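Local coordinates for protein Rv3303c-lpdA (Mycobacterium tuberculosis, PDB 1XDI) that probably reduces quinones such as menadione at the expense of NADH or NADPH, using one FAD bound in each subunit, at residues A[159-163]-A[246-250]; A[209-215]-A[238-244]; A[367-372]-A[402-406]; A[410-415]-A[434-440]. All coordinates share one frame; numbering follows the deposited sequence.

Contact 1: A[159-163]-A[246-250]; sequences LPSAQ and AASVT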
loop_
_atom_site.group_PDB
_atom_site.type_symbol
_atom_site.label_atom_id
_atom_site.label_comp_id
_atom_site.label_asym_id
_atom_site.label_seq_id
_atom_site.Cartn_x
_atom_site.Cartn_y
_atom_site.Cartn_z
ATOM N N LEU A 159 -0.701 50.041 -3.088
ATOM C CA LEU A 159 -1.778 50.946 -2.690
ATOM C C LEU A 159 -1.407 52.318 -3.286
ATOM O O LEU A 159 -0.338 52.848 -3.013
ATOM C CB LEU A 159 -1.832 51.030 -1.172
ATOM C CG LEU A 159 -3.095 51.680 -0.605
ATOM C CD1 LEU A 159 -4.313 50.813 -0.948
ATOM C CD2 LEU A 159 -2.954 51.860 0.913
ATOM N N PRO A 160 -2.249 52.896 -4.150
ATOM C CA PRO A 160 -1.756 54.191 -4.625
ATOM C C PRO A 160 -1.578 55.257 -3.540
ATOM O O PRO A 160 -0.867 56.245 -3.726
ATOM C CB PRO A 160 -2.757 54.565 -5.700
ATOM C CG PRO A 160 -3.954 53.720 -5.402
ATOM C CD PRO A 160 -3.369 52.426 -4.981
ATOM N N SER A 161 -2.179 55.065 -2.385
ATOM C CA SER A 161 -1.977 56.073 -1.372
ATOM C C SER A 161 -0.760 55.794 -0.479
ATOM O O SER A 161 -0.605 56.367 0.603
ATOM C CB SER A 161 -3.251 56.219 -0.536
ATOM O OG SER A 161 -3.721 55.001 -0.026
ATOM N N ALA A 162 0.112 54.901 -0.932
ATOM C CA ALA A 162 1.309 54.535 -0.180
ATOM C C ALA A 162 2.193 53.841 -1.169
ATOM O O ALA A 162 2.490 52.651 -1.064
ATOM C CB ALA A 162 0.985 53.616 0.982
ATOM N N GLN A 163 2.577 54.610 -2.174
ATOM C CA GLN A 163 3.449 54.116 -3.211
ATOM C C GLN A 163 4.851 53.957 -2.650
ATOM O O GLN A 163 5.387 54.881 -2.055
ATOM C CB GLN A 163 3.422 55.108 -4.372
ATOM C CG GLN A 163 2.041 55.171 -5.027
ATOM C CD GLN A 163 2.034 54.638 -6.466
ATOM O OE1 GLN A 163 2.778 53.691 -6.825
ATOM N NE2 GLN A 163 1.176 55.230 -7.299
ATOM N N ALA A 246 -4.394 50.510 6.479
ATOM C CA ALA A 246 -3.751 51.779 6.282
ATOM C C ALA A 246 -4.459 52.583 5.185
ATOM O O ALA A 246 -4.477 52.190 4.019
ATOM C CB ALA A 246 -2.319 51.556 5.933
ATOM N N ALA A 247 -5.049 53.712 5.569
ATOM C CA ALA A 247 -5.731 54.619 4.657
ATOM C C ALA A 247 -4.701 55.250 3.706
ATOM O O ALA A 247 -5.015 55.604 2.575
ATOM C CB ALA A 247 -6.422 55.677 5.466
ATOM N N SER A 248 -3.452 55.379 4.165
ATOM C CA SER A 248 -2.370 55.928 3.337
ATOM C C SER A 248 -1.027 55.883 4.065
ATOM O O SER A 248 -0.992 55.698 5.288
ATOM C CB SER A 248 -2.657 57.379 3.020
ATOM O OG SER A 248 -1.981 58.199 3.960
ATOM N N VAL A 249 0.076 56.070 3.339
ATOM C CA VAL A 249 1.396 56.123 3.978
ATOM C C VAL A 249 2.168 57.282 3.365
ATOM O O VAL A 249 2.659 57.204 2.237
ATOM C CB VAL A 249 2.232 54.834 3.802
ATOM C CG1 VAL A 249 3.612 55.088 4.264
ATOM C CG2 VAL A 249 1.663 53.714 4.600
ATOM N N THR A 250 2.260 58.362 4.133
ATOM C CA THR A 250 2.925 59.610 3.739
ATOM C C THR A 250 4.346 59.642 4.234
ATOM O O THR A 250 4.701 58.971 5.201
ATOM C CB THR A 250 2.256 60.812 4.402
ATOM O OG1 THR A 250 0.844 60.730 4.220
ATOM C CG2 THR A 250 2.778 62.104 3.830
#
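S161 meets the strand 246-251 with both its backbone and its hydroxyl, and it has more surface covered by the contact than any other residue of the two segments. Its carbonyl O accepts a hydrogen bond from V249 N at 2.8 Å. The N-H is directed almost straight at the acceptor, 165° at the hydrogen. Two residues earlier on the strand, A247 O accepts from S161 OG over 3.0 Å, the hydroxyl standing above the plane of that carbonyl, away from its lone pairs. The first torsion explains the reach: at 52° it places OG between the backbone N and the carbonyl carbon of S161. S248, which lies between the two bonded partners, brings its CB to 3.8 Å from S161 CB, methylene against methylene.

Next along the loop, A162 turns its methyl group onto V249. The methyl lies against CB of V249 and its CG2 branch, the latter 3.7 Å from A162 CB. At the other end, L159 CD2 comes within 3.5 Å of A246 O. The loop keeps its shape through a bond of its own, A162 N to L159 O at 3.0 Å, which closes a type I beta turn with P160 and S161 at its corners.

The receiving strand is irregular too: A247 and S248 both face T259, a classic beta bulge. Beyond it, S248 and T250 pair with T259 and L257 of strand 256-260, the middle strand of a three-stranded antiparallel sheet. V249 also touches A271 and M273, so the loop packs where this small sheet meets strand 270-273 of the neighbouring parallel sheet.

Contact 2: A[209-215]-A[238-244]; sequences TVVASQD and VRLFKNA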
loop_
_atom_site.group_PDB
_atom_site.type_symbol
_atom_site.label_atom_id
_atom_site.label_comp_id
_atom_site.label_asym_id
_atom_site.label_seq_id
_atom_site.Cartn_x
_atom_site.Cartn_y
_atom_site.Cartn_z
ATOM N N THR A 209 5.865 47.998 14.724
ATOM C CA THR A 209 4.488 48.315 15.006
ATOM C C THR A 209 3.698 47.771 13.824
ATOM O O THR A 209 3.896 48.174 12.686
ATOM C CB THR A 209 4.337 49.819 15.138
ATOM O OG1 THR A 209 5.158 50.259 16.222
ATOM C CG2 THR A 209 2.881 50.210 15.417
ATOM N N VAL A 210 2.826 46.822 14.088
ATOM C CA VAL A 210 2.067 46.220 13.005
ATOM C C VAL A 210 0.666 46.842 12.902
ATOM O O VAL A 210 0.015 47.140 13.934
ATOM C CB VAL A 210 1.861 44.667 13.211
ATOM C CG1 VAL A 210 1.421 44.042 11.908
ATOM C CG2 VAL A 210 3.098 44.019 13.732
ATOM N N VAL A 211 0.232 47.064 11.660
ATOM C CA VAL A 211 -1.105 47.536 11.409
ATOM C C VAL A 211 -1.705 46.350 10.711
ATOM O O VAL A 211 -1.653 46.234 9.498
ATOM C CB VAL A 211 -1.167 48.785 10.504
ATOM C CG1 VAL A 211 -2.655 49.145 10.228
ATOM C CG2 VAL A 211 -0.444 49.975 11.203
ATOM N N ALA A 212 -2.265 45.462 11.515
ATOM C CA ALA A 212 -2.892 44.224 11.053
ATOM C C ALA A 212 -4.384 44.326 10.688
ATOM O O ALA A 212 -5.147 44.961 11.413
ATOM C CB ALA A 212 -2.738 43.176 12.156
ATOM N N SER A 213 -4.807 43.672 9.601
ATOM C CA SER A 213 -6.220 43.682 9.216
ATOM C C SER A 213 -6.951 42.686 10.075
ATOM O O SER A 213 -8.128 42.839 10.362
ATOM C CB SER A 213 -6.426 43.271 7.775
ATOM O OG SER A 213 -5.199 43.202 7.088
ATOM N N GLN A 214 -6.253 41.663 10.517
ATOM C CA GLN A 214 -6.916 40.659 11.319
ATOM C C GLN A 214 -6.603 40.814 12.809
ATOM O O GLN A 214 -6.043 41.826 13.238
ATOM C CB GLN A 214 -6.516 39.267 10.795
ATOM C CG GLN A 214 -7.527 38.630 9.812
ATOM C CD GLN A 214 -7.987 39.571 8.689
ATOM O OE1 GLN A 214 -7.165 40.172 7.995
ATOM N NE2 GLN A 214 -9.301 39.691 8.501
ATOM N N ASP A 215 -6.990 39.798 13.570
ATOM C CA ASP A 215 -6.773 39.673 14.998
ATOM C C ASP A 215 -5.323 39.542 15.440
ATOM O O ASP A 215 -4.957 39.913 16.546
ATOM C CB ASP A 215 -7.456 38.408 15.444
ATOM C CG ASP A 215 -8.581 38.679 16.310
ATOM O OD1 ASP A 215 -8.886 39.872 16.443
ATOM O OD2 ASP A 215 -9.159 37.731 16.858
ATOM N N VAL A 238 6.585 43.251 20.259
ATOM C CA VAL A 238 6.013 43.733 19.015
ATOM C C VAL A 238 4.692 44.437 19.369
ATOM O O VAL A 238 3.898 43.958 20.198
ATOM C CB VAL A 238 5.755 42.566 18.054
ATOM C CG1 VAL A 238 5.018 43.071 16.824
ATOM C CG2 VAL A 238 7.116 41.858 17.715
ATOM N N ARG A 239 4.490 45.598 18.754
ATOM C CA ARG A 239 3.335 46.468 18.961
ATOM C C ARG A 239 2.337 46.211 17.831
ATOM O O ARG A 239 2.750 46.172 16.677
ATOM C CB ARG A 239 3.810 47.941 18.844
ATOM C CG ARG A 239 3.826 48.857 20.080
ATOM C CD ARG A 239 4.576 50.165 19.779
ATOM N NE ARG A 239 5.912 50.284 20.403
ATOM C CZ ARG A 239 7.017 50.653 19.747
ATOM N NH1 ARG A 239 6.962 50.918 18.459
ATOM N NH2 ARG A 239 8.171 50.823 20.375
ATOM N N LEU A 240 1.045 46.052 18.116
ATOM C CA LEU A 240 0.115 45.909 16.985
ATOM C C LEU A 240 -1.218 46.631 17.167
ATOM O O LEU A 240 -1.726 46.714 18.270
ATOM C CB LEU A 240 -0.189 44.431 16.645
ATOM C CG LEU A 240 -1.196 43.730 17.557
ATOM C CD1 LEU A 240 -1.658 42.421 17.086
ATOM C CD2 LEU A 240 -0.526 43.575 18.894
ATOM N N PHE A 241 -1.751 47.183 16.073
ATOM C CA PHE A 241 -3.084 47.792 16.073
ATOM C C PHE A 241 -3.887 46.690 15.360
ATOM O O PHE A 241 -3.695 46.479 14.147
ATOM C CB PHE A 241 -3.190 49.059 15.185
ATOM C CG PHE A 241 -2.413 50.253 15.677
ATOM C CD1 PHE A 241 -2.784 50.926 16.828
ATOM C CD2 PHE A 241 -1.315 50.728 14.941
ATOM C CE1 PHE A 241 -2.084 52.045 17.233
ATOM C CE2 PHE A 241 -0.606 51.844 15.337
ATOM C CZ PHE A 241 -0.988 52.511 16.480
ATOM N N LYS A 242 -4.767 45.987 16.078
ATOM C CA LYS A 242 -5.588 44.935 15.443
ATOM C C LYS A 242 -6.667 45.578 14.613
ATOM O O LYS A 242 -7.065 46.686 14.903
ATOM C CB LYS A 242 -6.322 44.048 16.467
ATOM C CG LYS A 242 -5.452 43.159 17.355
ATOM C CD LYS A 242 -6.004 43.173 18.767
ATOM C CE LYS A 242 -5.413 42.094 19.616
ATOM N NZ LYS A 242 -6.421 40.999 19.643
ATOM N N ASN A 243 -7.143 44.857 13.605
ATOM C CA ASN A 243 -8.238 45.273 12.731
ATOM C C ASN A 243 -8.187 46.662 12.168
ATOM O O ASN A 243 -9.148 47.414 12.248
ATOM C CB ASN A 243 -9.565 45.088 13.453
ATOM C CG ASN A 243 -9.741 43.685 13.988
ATOM O OD1 ASN A 243 -9.462 42.693 13.295
ATOM N ND2 ASN A 243 -10.209 43.586 15.226
ATOM N N ALA A 244 -7.063 47.014 11.583
ATOM C CA ALA A 244 -6.956 48.323 11.010
ATOM C C ALA A 244 -6.313 48.179 9.656
ATOM O O ALA A 244 -5.543 47.242 9.417
ATOM C CB ALA A 244 -6.142 49.216 11.916
#
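V210 is held to the neighbouring strand by both its backbone N and its backbone O: the N donates to R239 O at 2.7 Å, and the O accepts from F241 N at 2.8 Å. Both hydrogen bonds are nearly straight, 168° at the hydrogen, and the pairs T209-R239, V210-L240 and V211-F241 stand in parallel register. Past the regular strands the pairing goes on, with A212 N reaching F241 O less directly and A212 O taking A244 N at 2.8 Å. The chain then bends so that N243 N can reach Q214 O from above its carbonyl plane.

Side chains divide between two faces. On one, T209 and V211 both meet the CD2-CE2 side of the F241 ring: V211 CG2 sits at the ring edge, 3.9 Å from CD2 of F241, while T209 CG2 approaches CE2 of F241 obliquely at the same separation. V211 has its two branches engaged separately, for CG1, anti to the backbone N (chi1 176°), packs against A244 CB. On the other face, V210 CG2 meets V238 CG1 at 3.8 Å and V210 CB lies beside L240 CB. K242 runs its methylenes past D215 O, its NZ staying 4.2 Å from D215 OD1, too far apart for a salt bridge.

A second shell of partners surrounds them. T209 OG1 is hydrogen-bonded to H184 NE2, and S190 OG to the backbone N of Q214. The strands belong to a beta-alpha-beta unit completed by helix 223-235, with 239-241 at the edge of a parallel Rossmann-type sheet. Helix 192-203 covers V210 and V238 through V198, whereas M260 and V266 of the antiparallel strands pack against F241.

Contact 3: A[367-372]-A[402-406]; sequences VPQSVI and VKIFC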
loop_
_atom_site.group_PDB
_atom_site.type_symbol
_atom_site.label_atom_id
_atom_site.label_comp_id
_atom_site.label_asym_id
_atom_site.label_seq_id
_atom_site.Cartn_x
_atom_site.Cartn_y
_atom_site.Cartn_z
ATOM N N VAL A 367 -5.901 17.914 6.576
ATOM C CA VAL A 367 -7.054 18.483 7.228
ATOM C C VAL A 367 -6.712 19.350 8.407
ATOM O O VAL A 367 -5.935 18.946 9.237
ATOM C CB VAL A 367 -8.040 17.392 7.712
ATOM C CG1 VAL A 367 -9.303 18.041 8.265
ATOM C CG2 VAL A 367 -8.425 16.470 6.565
ATOM N N PRO A 368 -7.273 20.560 8.494
ATOM C CA PRO A 368 -6.941 21.383 9.662
ATOM C C PRO A 368 -7.639 20.848 10.908
ATOM O O PRO A 368 -8.647 20.170 10.782
ATOM C CB PRO A 368 -7.462 22.762 9.274
ATOM C CG PRO A 368 -7.284 22.777 7.789
ATOM C CD PRO A 368 -7.739 21.394 7.378
ATOM N N GLN A 369 -7.133 21.126 12.114
ATOM C CA GLN A 369 -7.883 20.632 13.266
ATOM C C GLN A 369 -9.247 21.320 13.236
ATOM O O GLN A 369 -10.228 20.705 13.666
ATOM C CB GLN A 369 -7.214 20.873 14.635
ATOM C CG GLN A 369 -7.673 19.772 15.600
ATOM C CD GLN A 369 -7.110 19.830 16.999
ATOM O OE1 GLN A 369 -5.902 19.922 17.210
ATOM N NE2 GLN A 369 -8.001 19.738 17.976
ATOM N N SER A 370 -9.311 22.566 12.719
ATOM C CA SER A 370 -10.585 23.312 12.605
ATOM C C SER A 370 -11.671 22.336 12.184
ATOM O O SER A 370 -12.618 22.049 12.943
ATOM C CB SER A 370 -10.553 24.378 11.511
ATOM O OG SER A 370 -9.496 25.290 11.665
ATOM N N VAL A 371 -11.496 21.817 10.968
ATOM C CA VAL A 371 -12.432 20.877 10.369
ATOM C C VAL A 371 -12.758 19.619 11.180
ATOM O O VAL A 371 -13.925 19.280 11.377
ATOM C CB VAL A 371 -11.920 20.445 8.974
ATOM C CG1 VAL A 371 -12.738 19.298 8.421
ATOM C CG2 VAL A 371 -12.007 21.628 8.027
ATOM N N ILE A 372 -11.740 18.910 11.649
ATOM C CA ILE A 372 -12.013 17.689 12.387
ATOM C C ILE A 372 -12.989 18.021 13.497
ATOM O O ILE A 372 -14.008 17.330 13.668
ATOM C CB ILE A 372 -10.726 17.060 12.944
ATOM C CG1 ILE A 372 -9.794 16.688 11.790
ATOM C CG2 ILE A 372 -11.051 15.839 13.718
ATOM C CD1 ILE A 372 -8.422 16.335 12.190
ATOM N N VAL A 402 4.127 18.544 18.328
ATOM C CA VAL A 402 3.753 17.811 17.132
ATOM C C VAL A 402 2.327 17.387 17.247
ATOM O O VAL A 402 1.953 16.801 18.244
ATOM C CB VAL A 402 4.566 16.558 16.956
ATOM C CG1 VAL A 402 4.025 15.739 15.781
ATOM C CG2 VAL A 402 5.996 16.955 16.761
ATOM N N LYS A 403 1.542 17.709 16.220
ATOM C CA LYS A 403 0.117 17.325 16.080
ATOM C C LYS A 403 -0.050 16.367 14.894
ATOM O O LYS A 403 0.329 16.680 13.793
ATOM C CB LYS A 403 -0.805 18.541 15.791
ATOM C CG LYS A 403 -1.417 19.276 17.008
ATOM C CD LYS A 403 -2.522 20.281 16.560
ATOM C CE LYS A 403 -2.953 21.222 17.714
ATOM N NZ LYS A 403 -3.925 22.334 17.343
ATOM N N ILE A 404 -0.630 15.211 15.109
ATOM C CA ILE A 404 -0.867 14.291 14.010
ATOM C C ILE A 404 -2.376 13.967 13.977
ATOM O O ILE A 404 -2.974 13.780 15.035
ATOM C CB ILE A 404 0.010 13.034 14.215
ATOM C CG1 ILE A 404 1.287 13.183 13.383
ATOM C CG2 ILE A 404 -0.744 11.778 13.861
ATOM C CD1 ILE A 404 2.366 12.163 13.796
ATOM N N PHE A 405 -2.991 13.944 12.792
ATOM C CA PHE A 405 -4.439 13.649 12.677
ATOM C C PHE A 405 -4.702 12.392 11.879
ATOM O O PHE A 405 -4.072 12.193 10.851
ATOM C CB PHE A 405 -5.228 14.745 11.954
ATOM C CG PHE A 405 -5.015 16.094 12.484
ATOM C CD1 PHE A 405 -4.988 16.319 13.863
ATOM C CD2 PHE A 405 -4.779 17.142 11.611
ATOM C CE1 PHE A 405 -4.712 17.593 14.382
ATOM C CE2 PHE A 405 -4.503 18.420 12.087
ATOM C CZ PHE A 405 -4.466 18.652 13.482
ATOM N N CYS A 406 -5.646 11.563 12.292
ATOM C CA CYS A 406 -5.874 10.369 11.517
ATOM C C CYS A 406 -7.276 9.863 11.395
ATOM O O CYS A 406 -8.119 10.060 12.258
ATOM C CB CYS A 406 -4.977 9.214 11.988
ATOM S SG CYS A 406 -5.505 8.387 13.501
#
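V367 approaches the strand 402-406 through its backbone: its carbonyl O lies 3.2 Å from F405 CD2, oblique to the ring. P368 follows at the N-cap position, and its own carbonyl O receives a weak bond from I372 N, at the start of helix 369-374.

Q369 is the first helical residue and carries the polar part of the contact. Its chain leaves with CG anti to the backbone N (chi1 -152°) and stays extended, crossing the far end of the F405 ring at about a right angle. On the way CB passes 3.7 Å from F405 CZ and CG passes 3.9 Å from F405 CE1. The amide plane ends up turned 73° from the ring plane. Beyond the ring, Q369 OE1 accepts a weak hydrogen bond from K403 NZ at 3.1 Å, with the two side chains again crossing almost perpendicularly. Its other amide atom, NE2, donates to D373 OD2, so both ends of the amide are engaged.

One turn later I372 supplies the apolar cover. Its terminal CD1, carried outward by an extended chi2, lies over one face of F405, 3.4 Å from CG of F405. The ring itself belongs to the antiparallel sheet of the dimerisation domain, where F405 is bonded through its backbone to I414.

K403 NZ has stronger partners than the amide: its salt bridges with D222 and D224 tie this sheet to the region where helix 223-235 begins. Two carboxylates beside the largely buried K403 would be expected to favour its protonated form, and the glutamine adds a neutral acceptor to that cluster while the ring packs apolar atoms beside it.

Contact 4: A[410-415]-A[434-440]; sequences TGVVIG and VQNRITV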
loop_
_atom_site.group_PDB
_atom_site.type_symbol
_atom_site.label_atom_id
_atom_site.label_comp_id
_atom_site.label_asym_id
_atom_site.label_seq_id
_atom_site.Cartn_x
_atom_site.Cartn_y
_atom_site.Cartn_z
ATOM N N THR A 410 -9.651 3.387 9.859
ATOM C CA THR A 410 -8.417 2.926 9.273
ATOM C C THR A 410 -7.105 3.392 9.863
ATOM O O THR A 410 -6.102 2.761 9.605
ATOM C CB THR A 410 -8.374 3.257 7.774
ATOM O OG1 THR A 410 -8.089 4.657 7.587
ATOM C CG2 THR A 410 -9.709 2.909 7.122
ATOM N N GLY A 411 -7.093 4.483 10.638
ATOM C CA GLY A 411 -5.838 5.026 11.175
ATOM C C GLY A 411 -4.918 5.708 10.124
ATOM O O GLY A 411 -3.766 6.012 10.396
ATOM N N VAL A 412 -5.404 5.930 8.912
ATOM C CA VAL A 412 -4.600 6.555 7.890
ATOM C C VAL A 412 -4.319 8.023 8.226
ATOM O O VAL A 412 -5.241 8.769 8.503
ATOM C CB VAL A 412 -5.328 6.510 6.551
ATOM C CG1 VAL A 412 -4.615 7.380 5.554
ATOM C CG2 VAL A 412 -5.396 5.099 6.043
ATOM N N VAL A 413 -3.050 8.439 8.170
ATOM C CA VAL A 413 -2.656 9.814 8.476
ATOM C C VAL A 413 -3.307 10.783 7.494
ATOM O O VAL A 413 -3.185 10.564 6.293
ATOM C CB VAL A 413 -1.114 9.960 8.435
ATOM C CG1 VAL A 413 -0.715 11.399 8.603
ATOM C CG2 VAL A 413 -0.496 9.172 9.574
ATOM N N ILE A 414 -3.981 11.839 7.980
ATOM C CA ILE A 414 -4.633 12.776 7.074
ATOM C C ILE A 414 -4.233 14.200 7.259
ATOM O O ILE A 414 -4.679 15.094 6.511
ATOM C CB ILE A 414 -6.110 12.828 7.250
ATOM C CG1 ILE A 414 -6.433 13.274 8.650
ATOM C CG2 ILE A 414 -6.713 11.506 7.039
ATOM C CD1 ILE A 414 -7.911 13.433 8.810
ATOM N N GLY A 415 -3.435 14.440 8.298
ATOM C CA GLY A 415 -2.966 15.796 8.554
ATOM C C GLY A 415 -1.926 15.726 9.631
ATOM O O GLY A 415 -1.752 14.674 10.234
ATOM N N VAL A 434 0.475 11.594 4.492
ATOM C CA VAL A 434 -0.780 12.052 3.975
ATOM C C VAL A 434 -0.929 11.690 2.504
ATOM O O VAL A 434 -1.862 10.987 2.101
ATOM C CB VAL A 434 -0.893 13.512 4.176
ATOM C CG1 VAL A 434 -2.170 13.956 3.750
ATOM C CG2 VAL A 434 -0.721 13.827 5.601
ATOM N N GLN A 435 -0.005 12.169 1.680
ATOM C CA GLN A 435 -0.008 11.865 0.243
ATOM C C GLN A 435 -0.020 10.345 -0.052
ATOM O O GLN A 435 -0.414 9.940 -1.150
ATOM C CB GLN A 435 1.224 12.493 -0.443
ATOM C CG GLN A 435 1.467 12.090 -1.904
ATOM C CD GLN A 435 0.904 13.098 -2.923
ATOM O OE1 GLN A 435 0.365 14.132 -2.545
ATOM N NE2 GLN A 435 1.037 12.793 -4.221
ATOM N N ASN A 436 0.374 9.486 0.889
ATOM C CA ASN A 436 0.391 8.065 0.536
ATOM C C ASN A 436 -0.467 7.128 1.390
ATOM O O ASN A 436 -0.335 5.868 1.352
ATOM C CB ASN A 436 1.850 7.573 0.458
ATOM C CG ASN A 436 2.630 8.248 -0.690
ATOM O OD1 ASN A 436 2.222 8.187 -1.867
ATOM N ND2 ASN A 436 3.732 8.911 -0.348
ATOM N N ARG A 437 -1.381 7.770 2.121
ATOM C CA ARG A 437 -2.305 7.083 3.001
ATOM C C ARG A 437 -1.552 6.091 3.853
ATOM O O ARG A 437 -1.864 4.904 3.875
ATOM C CB ARG A 437 -3.347 6.351 2.184
ATOM C CG ARG A 437 -3.996 7.170 1.081
ATOM C CD ARG A 437 -5.381 6.586 0.874
ATOM N NE ARG A 437 -5.328 5.129 1.023
ATOM C CZ ARG A 437 -5.190 4.277 0.006
ATOM N NH1 ARG A 437 -5.101 4.713 -1.241
ATOM N NH2 ARG A 437 -5.131 2.979 0.244
ATOM N N ILE A 438 -0.514 6.568 4.513
ATOM C CA ILE A 438 0.227 5.685 5.363
ATOM C C ILE A 438 -0.505 5.616 6.714
ATOM O O ILE A 438 -1.207 6.527 7.139
ATOM C CB ILE A 438 1.664 6.163 5.450
ATOM C CG1 ILE A 438 2.218 6.197 4.019
ATOM C CG2 ILE A 438 2.477 5.278 6.399
ATOM C CD1 ILE A 438 3.755 6.148 3.891
ATOM N N THR A 439 -0.348 4.520 7.419
ATOM C CA THR A 439 -1.100 4.398 8.639
ATOM C C THR A 439 -0.356 4.707 9.958
ATOM O O THR A 439 0.858 4.449 10.056
ATOM C CB THR A 439 -1.728 3.022 8.609
ATOM O OG1 THR A 439 -3.007 3.129 9.203
ATOM C CG2 THR A 439 -0.897 1.988 9.341
ATOM N N VAL A 440 -1.052 5.255 10.966
ATOM C CA VAL A 440 -0.325 5.564 12.208
ATOM C C VAL A 440 0.418 4.291 12.646
ATOM O O VAL A 440 1.539 4.374 13.148
ATOM C CB VAL A 440 -1.238 6.144 13.368
ATOM C CG1 VAL A 440 -1.969 7.361 12.904
ATOM C CG2 VAL A 440 -2.154 5.120 13.871
#
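V413 and V434 bury the most surface in this contact, V413 CG1 facing V434 CG2 at 3.9 Å with the two side chains crossing at about a right angle. V413 divides its branches: CG1 is anti to the backbone N (chi1 174°) and meets the helix 423-436, whereas CG2 faces V440 CG1 at 4.1 Å. Two backbone bonds clamp this core. V413 N donates to I438 O at 2.8 Å, nearly in line with the carbonyl bond, and V440 N donates to G411 O at 2.9 Å.

Between those bonds V412 and T439 form a single bridge, and both segments are turning there. R437 has positive phi and closes helix 423-436 with a Schellman motif, while T410 OG1 accepts from V412 N in an ST turn that leads into strand 413-420 of the dimerisation-domain sheet.

Packing is sparser toward R437 and T410, both partly exposed. V412 CG1 rests 3.7 Å from R437 CB, but the R437 side chain also packs on R437 of a third subunit, and its NH1 makes a long, weak ion pair with E442 of that subunit. Buried I438, whose side chain starts away from 410-415, packs instead on I438 of a second subunit.

In the fold
The four contacts fall into two pairs, one in each half of the chain. Contact 2 is nested within the loop closed by contact 1, and their centres lie 16 Å apart. Strand 239-241 of the parallel sheet leads directly into strand 246-251 of the antiparallel one. Contacts 3 and 4 follow in series in the dimerisation domain, their centres 12 Å apart and sharing a sheet: strands 401-407 and 413-420 are neighbours in it, and C406 packs on V440. Between the pairs, contacts 2 and 3 come no closer than about 13 Å between nearest atoms, and contact 4 alone touches other subunits, in keeping with the homotetramer.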